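Local coordinates for invasion-associated protein B (Bartonella henselae, PDB 3DTD) that is of unknown molecular function but belongs to the invasion-associated locus B family and, as its name implies, is probably linked to host-cell invasion, at residues Arg49-Val60 against Asn146-Gly154. Residues are numbered along the deposited sequence; the frame is centred on the assembly and turned at random.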
loop_
_atom_site.group_PDB
_atom_site.type_symbol
_atom_site.label_atom_id
_atom_site.label_comp_id
_atom_site.label_asym_id
_atom_site.label_seq_id
_atom_site.Cartn_x
_atom_site.Cartn_y
_atom_site.Cartn_z
ATOM N N ARG C 49 5.540 34.829 0.280
ATOM C CA ARG C 49 6.431 34.325 -0.759
ATOM C C ARG C 49 7.276 33.166 -0.207
ATOM O O ARG C 49 7.846 33.272 0.880
ATOM C CB ARG C 49 7.341 35.461 -1.249
ATOM C CG ARG C 49 8.539 35.032 -2.086
ATOM C CD ARG C 49 8.213 35.060 -3.564
ATOM N NE ARG C 49 9.135 34.246 -4.351
ATOM C CZ ARG C 49 8.768 33.363 -5.276
ATOM N NH1 ARG C 49 7.487 33.170 -5.570
ATOM N NH2 ARG C 49 9.698 32.684 -5.922
ATOM N N GLN C 50 7.365 32.075 -0.922
ATOM C CA GLN C 50 8.344 31.101 -0.581
ATOM C C GLN C 50 9.309 30.840 -1.674
ATOM O O GLN C 50 9.004 31.009 -2.798
ATOM C CB GLN C 50 7.717 29.845 -0.026
ATOM C CG GLN C 50 6.951 29.081 -0.968
ATOM C CD GLN C 50 6.087 28.080 -0.312
ATOM O OE1 GLN C 50 5.491 27.281 -0.964
ATOM N NE2 GLN C 50 6.011 28.121 0.980
ATOM N N GLU C 51 10.506 30.468 -1.304
ATOM C CA GLU C 51 11.557 30.118 -2.246
ATOM C C GLU C 51 11.920 28.641 -2.118
ATOM O O GLU C 51 12.009 28.101 -1.015
ATOM C CB GLU C 51 12.797 30.997 -2.057
ATOM C CG GLU C 51 12.540 32.510 -2.006
ATOM C CD GLU C 51 12.148 33.135 -3.350
ATOM O OE1 GLU C 51 12.238 32.468 -4.408
ATOM O OE2 GLU C 51 11.748 34.317 -3.346
ATOM N N VAL C 52 12.124 27.994 -3.261
ATOM C CA VAL C 52 12.419 26.564 -3.313
ATOM C C VAL C 52 13.774 26.295 -3.970
ATOM O O VAL C 52 14.315 27.157 -4.666
ATOM C CB VAL C 52 11.292 25.747 -4.034
ATOM C CG1 VAL C 52 9.936 25.970 -3.366
ATOM C CG2 VAL C 52 11.218 26.077 -5.525
ATOM N N ASN C 53 14.321 25.103 -3.733
ATOM C CA ASN C 53 15.523 24.653 -4.429
ATOM C C ASN C 53 15.188 23.874 -5.705
ATOM O O ASN C 53 14.027 23.844 -6.123
ATOM C CB ASN C 53 16.455 23.863 -3.495
ATOM C CG ASN C 53 15.793 22.634 -2.870
ATOM O OD1 ASN C 53 14.754 22.149 -3.322
ATOM N ND2 ASN C 53 16.415 22.120 -1.822
ATOM N N ASP C 54 16.199 23.250 -6.313
ATOM C CA ASP C 54 16.006 22.458 -7.538
ATOM C C ASP C 54 15.224 21.151 -7.320
ATOM O O ASP C 54 14.697 20.570 -8.275
ATOM C CB ASP C 54 17.340 22.200 -8.261
ATOM C CG ASP C 54 18.468 21.801 -7.317
ATOM O OD1 ASP C 54 18.208 21.171 -6.267
ATOM O OD2 ASP C 54 19.632 22.115 -7.642
ATOM N N GLN C 55 15.146 20.709 -6.064
ATOM C CA GLN C 55 14.320 19.562 -5.673
ATOM C C GLN C 55 12.918 19.999 -5.236
ATOM O O GLN C 55 12.154 19.204 -4.681
ATOM C CB GLN C 55 15.000 18.758 -4.559
ATOM C CG GLN C 55 16.178 17.907 -5.031
ATOM C CD GLN C 55 15.757 16.765 -5.950
ATOM O OE1 GLN C 55 16.170 16.701 -7.109
ATOM N NE2 GLN C 55 14.927 15.864 -5.433
ATOM N N ASN C 56 12.611 21.271 -5.494
ATOM C CA ASN C 56 11.317 21.912 -5.212
ATOM C C ASN C 56 10.822 21.872 -3.758
ATOM O O ASN C 56 9.616 21.892 -3.504
ATOM C CB ASN C 56 10.230 21.433 -6.188
ATOM C CG ASN C 56 9.274 22.546 -6.585
ATOM O OD1 ASN C 56 9.607 23.400 -7.408
ATOM N ND2 ASN C 56 8.082 22.540 -6.000
ATOM N N ARG C 57 11.751 21.831 -2.808
ATOM C CA ARG C 57 11.381 21.952 -1.401
ATOM C C ARG C 57 11.709 23.350 -0.859
ATOM O O ARG C 57 12.691 23.973 -1.269
ATOM C CB ARG C 57 11.994 20.833 -0.544
ATOM C CG ARG C 57 13.496 20.888 -0.368
ATOM C CD ARG C 57 13.911 20.218 0.928
ATOM N NE ARG C 57 15.247 20.643 1.336
ATOM C CZ ARG C 57 15.514 21.577 2.246
ATOM N NH1 ARG C 57 14.540 22.210 2.890
ATOM N NH2 ARG C 57 16.775 21.876 2.517
ATOM N N VAL C 58 10.861 23.829 0.049
ATOM C CA VAL C 58 10.948 25.184 0.592
ATOM C C VAL C 58 12.173 25.357 1.492
ATOM O O VAL C 58 12.357 24.616 2.455
ATOM C CB VAL C 58 9.653 25.564 1.364
ATOM C CG1 VAL C 58 9.701 27.012 1.855
ATOM C CG2 VAL C 58 8.425 25.351 0.488
ATOM N N VAL C 59 13.001 26.340 1.155
ATOM C CA VAL C 59 14.227 26.638 1.894
ATOM C C VAL C 59 14.052 27.917 2.723
ATOM O O VAL C 59 14.461 27.984 3.886
ATOM C CB VAL C 59 15.440 26.761 0.930
ATOM C CG1 VAL C 59 16.736 27.018 1.681
ATOM C CG2 VAL C 59 15.575 25.508 0.081
ATOM N N VAL C 60 13.424 28.918 2.116
ATOM C CA VAL C 60 13.163 30.193 2.774
ATOM C C VAL C 60 11.742 30.690 2.446
ATOM O O VAL C 60 11.252 30.483 1.342
ATOM C CB VAL C 60 14.317 31.236 2.493
ATOM C CG1 VAL C 60 14.606 31.361 1.021
ATOM C CG2 VAL C 60 14.033 32.596 3.088
ATOM N N ASN C 146 25.359 32.939 2.681
ATOM C CA ASN C 146 25.095 34.245 2.075
ATOM C C ASN C 146 24.348 34.203 0.741
ATOM O O ASN C 146 24.036 35.250 0.172
ATOM C CB ASN C 146 26.406 35.028 1.904
ATOM C CG ASN C 146 27.076 35.370 3.229
ATOM O OD1 ASN C 146 26.421 35.530 4.263
ATOM N ND2 ASN C 146 28.398 35.496 3.196
ATOM N N ASP C 147 24.054 33.000 0.252
ATOM C CA ASP C 147 23.450 32.831 -1.075
ATOM C C ASP C 147 21.913 32.766 -1.090
ATOM O O ASP C 147 21.302 32.557 -2.141
ATOM C CB ASP C 147 24.066 31.624 -1.808
ATOM C CG ASP C 147 23.940 30.315 -1.027
ATOM O OD1 ASP C 147 24.376 29.274 -1.564
ATOM O OD2 ASP C 147 23.418 30.313 0.109
ATOM N N LEU C 148 21.299 32.952 0.073
ATOM C CA LEU C 148 19.843 32.940 0.192
ATOM C C LEU C 148 19.246 34.337 0.030
ATOM O O LEU C 148 19.859 35.334 0.406
ATOM C CB LEU C 148 19.419 32.334 1.530
ATOM C CG LEU C 148 19.008 30.863 1.662
ATOM C CD1 LEU C 148 19.868 29.896 0.857
ATOM C CD2 LEU C 148 19.021 30.501 3.133
ATOM N N PHE C 149 18.042 34.390 -0.531
ATOM C CA PHE C 149 17.361 35.646 -0.837
ATOM C C PHE C 149 15.856 35.441 -0.929
ATOM O O PHE C 149 15.375 34.310 -1.021
ATOM C CB PHE C 149 17.886 36.274 -2.148
ATOM C CG PHE C 149 17.949 35.310 -3.301
ATOM C CD1 PHE C 149 16.822 35.050 -4.078
ATOM C CD2 PHE C 149 19.139 34.654 -3.606
ATOM C CE1 PHE C 149 16.879 34.152 -5.126
ATOM C CE2 PHE C 149 19.202 33.751 -4.651
ATOM C CZ PHE C 149 18.074 33.499 -5.405
ATOM N N VAL C 150 15.121 36.549 -0.895
ATOM C CA VAL C 150 13.708 36.570 -1.248
ATOM C C VAL C 150 13.569 37.476 -2.477
ATOM O O VAL C 150 14.055 38.604 -2.473
ATOM C CB VAL C 150 12.819 37.073 -0.072
ATOM C CG1 VAL C 150 11.353 37.121 -0.470
ATOM C CG2 VAL C 150 12.986 36.180 1.152
ATOM N N GLN C 151 12.942 36.965 -3.533
ATOM C CA GLN C 151 12.735 37.739 -4.756
ATOM C C GLN C 151 11.595 38.731 -4.551
ATOM O O GLN C 151 10.547 38.376 -4.010
ATOM C CB GLN C 151 12.443 36.820 -5.936
ATOM C CG GLN C 151 13.560 35.854 -6.277
ATOM C CD GLN C 151 13.212 34.957 -7.445
ATOM O OE1 GLN C 151 13.387 35.332 -8.602
ATOM N NE2 GLN C 151 12.720 33.758 -7.146
ATOM N N LEU C 152 11.810 39.969 -4.989
ATOM C CA LEU C 152 10.895 41.072 -4.690
ATOM C C LEU C 152 9.976 41.491 -5.843
ATOM O O LEU C 152 9.266 42.487 -5.731
ATOM C CB LEU C 152 11.677 42.287 -4.164
ATOM C CG LEU C 152 12.498 42.109 -2.882
ATOM C CD1 LEU C 152 13.392 43.323 -2.659
ATOM C CD2 LEU C 152 11.612 41.842 -1.657
ATOM N N ASN C 153 9.989 40.740 -6.943
ATOM C CA ASN C 153 9.109 41.028 -8.079
ATOM C C ASN C 153 7.635 40.875 -7.703
ATOM O O ASN C 153 7.166 39.773 -7.414
ATOM C CB ASN C 153 9.449 40.160 -9.295
ATOM C CG ASN C 153 8.621 40.524 -10.519
ATOM O OD1 ASN C 153 7.612 39.885 -10.813
ATOM N ND2 ASN C 153 9.034 41.570 -11.223
ATOM N N GLY C 154 6.929 42.000 -7.682
ATOM C CA GLY C 154 5.526 42.026 -7.309
ATOM C C GLY C 154 5.259 42.527 -5.899
ATOM O O GLY C 154 4.101 42.604 -5.495
#
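E51 turns its carboxylate onto Q151, taking one bond from the backbone and one from the side chain. Q151 N reaches E51 OE2 at 2.9 Å, nearly straight (173° at the hydrogen). Q151 NE2 gives the other to E51 OE1 at 3.1 Å (165°); OE1 lies in the amide plane, while NE2 comes on the syn side, tilted from the carboxylate plane. R49 grips the same carboxylate side-on from the opposite face, NE to E51 OE2 at 2.8 Å and NH2 to E51 OE1 at 3.0 Å, so each oxygen accepts from both residues and the carboxylate's rotation is fixed. Such pairing with R49 would be expected to keep buried E51 ionised. Q151 OE1 bonds T28 N of the second subunit, and a glycerol, probably from the crystallisation liquor, also hydrogen-bonds E51 OE1.

Apolar contacts flank the polar cluster: R49 CG passes V150 CG1 at 3.9 Å, while V60 CG2 meets V150 CG2 at 4.2 Å. V59 and V60 form a classic beta bulge opposite E51, and both also approach L148.

The segment axes of 49-52 and 149-151 cross at 121°, joining the seven-stranded antiparallel sheet to strand 144-151 of the four-stranded one, with W32 of strand 32-39 and L133 of strand 130-136 packing alongside.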